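Side-chain contact in probable host range protein 2-3 (Myxoma virus, PDB 5CZ3), which probably supports multiplication of the virus in different cell types, as a member of the C7 family of poxvirus host-range proteins: residues Ile37-Ala42 with Val91-Glu96. Sequence-based numbering, arbitrary orientation.
Sequences IHLKTA and VVIYVE
L39 and I93 meet end-on across the interior, CD1 of L39 lying 3.7 Å from CD1 of I93. Each offers a single terminal methyl. The extended chain of I93, its CD1 anti to CA (chi2 176°), carries that methyl well away from its own strand. The second apolar pair lies nearer the strand ends, where CG2 of T41 approaches CG2 of V95 at 4.0 Å and the two short side chains cross obliquely. With OG1 of T41 anti to the backbone N (chi1 -176°), its methyl is turned to the valine while the hydroxyl hydrogen-bonds to the carbonyl O of T43, so this buried polar atom is satisfied close by in the chain. Both pairs are buried, and the two segments together bury a modest 170 Å².

Within 91-96 the hydroxyl of Y94 donates a weak hydrogen bond to OE2 of E96, which lies at the ring edge and in its plane.

The contact joins the two sheets of the beta-sandwich, strand 34-40 belonging to one and strand 87-95 to the other. I47 of strand 45-54 and V120 of strand 117-121 pack on L39, whereas L70 of strand 67-70 touches both I93 and V95, and F49 of strand 45-54 touches I93.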
loop_
_atom_site.group_PDB
_atom_site.type_symbol
_atom_site.label_atom_id
_atom_site.label_comp_id
_atom_site.label_asym_id
_atom_site.label_seq_id
_atom_site.Cartn_x
_atom_site.Cartn_y
_atom_site.Cartn_z
ATOM N N ILE A 37 3.186 -4.063 6.046
ATOM C CA ILE A 37 3.376 -2.937 6.947
ATOM C C ILE A 37 3.261 -3.366 8.404
ATOM O O ILE A 37 2.167 -3.645 8.896
ATOM C CB ILE A 37 2.357 -1.814 6.671
ATOM C CG1 ILE A 37 2.409 -1.395 5.200
ATOM C CG2 ILE A 37 2.627 -0.621 7.572
ATOM C CD1 ILE A 37 1.452 -0.279 4.846
ATOM N N HIS A 38 4.401 -3.423 9.085
ATOM C CA HIS A 38 4.424 -3.704 10.514
ATOM C C HIS A 38 4.024 -2.460 11.294
ATOM O O HIS A 38 4.789 -1.500 11.388
ATOM C CB HIS A 38 5.809 -4.184 10.953
ATOM C CG HIS A 38 6.174 -5.538 10.431
ATOM N ND1 HIS A 38 5.939 -6.697 11.139
ATOM C CD2 HIS A 38 6.755 -5.919 9.269
ATOM C CE1 HIS A 38 6.361 -7.733 10.437
ATOM N NE2 HIS A 38 6.859 -7.288 9.298
ATOM N N LEU A 39 2.815 -2.479 11.842
ATOM C CA LEU A 39 2.304 -1.356 12.613
ATOM C C LEU A 39 2.550 -1.576 14.098
ATOM O O LEU A 39 2.093 -2.564 14.672
ATOM C CB LEU A 39 0.813 -1.155 12.345
ATOM C CG LEU A 39 0.422 -0.896 10.890
ATOM C CD1 LEU A 39 -1.056 -1.176 10.679
ATOM C CD2 LEU A 39 0.759 0.534 10.501
ATOM N N LYS A 40 3.283 -0.659 14.718
ATOM C CA LYS A 40 3.559 -0.754 16.144
ATOM C C LYS A 40 2.788 0.330 16.893
ATOM O O LYS A 40 2.863 1.508 16.541
ATOM C CB LYS A 40 5.064 -0.635 16.419
ATOM C CG LYS A 40 5.942 -1.719 15.775
ATOM N N THR A 41 2.036 -0.071 17.915
ATOM C CA THR A 41 1.284 0.885 18.724
ATOM C C THR A 41 1.149 0.437 20.177
ATOM O O THR A 41 1.067 -0.756 20.469
ATOM C CB THR A 41 -0.127 1.134 18.148
ATOM O OG1 THR A 41 -0.787 2.145 18.919
ATOM C CG2 THR A 41 -0.959 -0.140 18.168
ATOM N N ALA A 42 1.129 1.407 21.084
ATOM C CA ALA A 42 0.975 1.127 22.505
ATOM C C ALA A 42 -0.438 1.454 22.975
ATOM O O ALA A 42 -0.850 1.051 24.063
ATOM C CB ALA A 42 1.999 1.911 23.314
ATOM N N VAL A 91 -9.189 2.119 3.465
ATOM C CA VAL A 91 -9.512 1.128 4.480
ATOM C C VAL A 91 -9.140 1.648 5.868
ATOM O O VAL A 91 -8.126 2.323 6.046
ATOM C CB VAL A 91 -8.806 -0.229 4.198
ATOM C CG1 VAL A 91 -7.297 -0.086 4.236
ATOM C CG2 VAL A 91 -9.268 -1.294 5.180
ATOM N N VAL A 92 -9.992 1.354 6.842
ATOM C CA VAL A 92 -9.748 1.743 8.222
ATOM C C VAL A 92 -9.750 0.506 9.110
ATOM O O VAL A 92 -10.715 -0.258 9.122
ATOM C CB VAL A 92 -10.801 2.748 8.724
ATOM C CG1 VAL A 92 -10.619 3.013 10.210
ATOM C CG2 VAL A 92 -10.720 4.047 7.927
ATOM N N ILE A 93 -8.659 0.304 9.838
ATOM C CA ILE A 93 -8.558 -0.821 10.755
ATOM C C ILE A 93 -8.523 -0.332 12.193
ATOM O O ILE A 93 -8.140 0.806 12.464
ATOM C CB ILE A 93 -7.306 -1.671 10.482
ATOM C CG1 ILE A 93 -6.041 -0.830 10.663
ATOM C CG2 ILE A 93 -7.359 -2.263 9.084
ATOM C CD1 ILE A 93 -4.757 -1.613 10.506
ATOM N N TYR A 94 -8.932 -1.197 13.112
ATOM C CA TYR A 94 -8.858 -0.888 14.529
ATOM C C TYR A 94 -7.874 -1.823 15.216
ATOM O O TYR A 94 -8.034 -3.042 15.173
ATOM C CB TYR A 94 -10.236 -0.996 15.181
ATOM C CG TYR A 94 -10.196 -0.841 16.681
ATOM C CD1 TYR A 94 -10.131 0.415 17.268
ATOM C CD2 TYR A 94 -10.214 -1.953 17.513
ATOM C CE1 TYR A 94 -10.090 0.560 18.642
ATOM C CE2 TYR A 94 -10.173 -1.818 18.882
ATOM C CZ TYR A 94 -10.111 -0.561 19.443
ATOM O OH TYR A 94 -10.070 -0.420 20.810
ATOM N N VAL A 95 -6.857 -1.248 15.850
ATOM C CA VAL A 95 -5.837 -2.045 16.520
ATOM C C VAL A 95 -5.720 -1.687 17.997
ATOM O O VAL A 95 -5.933 -0.540 18.390
ATOM C CB VAL A 95 -4.460 -1.875 15.849
ATOM C CG1 VAL A 95 -4.459 -2.523 14.471
ATOM C CG2 VAL A 95 -4.087 -0.402 15.757
ATOM N N GLU A 96 -5.383 -2.684 18.808
ATOM C CA GLU A 96 -5.211 -2.491 20.243
ATOM C C GLU A 96 -3.760 -2.732 20.631
ATOM O O GLU A 96 -3.303 -2.290 21.684
ATOM C CB GLU A 96 -6.137 -3.424 21.026
ATOM C CG GLU A 96 -7.611 -3.086 20.879
ATOM C CD GLU A 96 -8.515 -4.003 21.679
ATOM O OE1 GLU A 96 -8.188 -5.200 21.814
ATOM O OE2 GLU A 96 -9.551 -3.519 22.179
#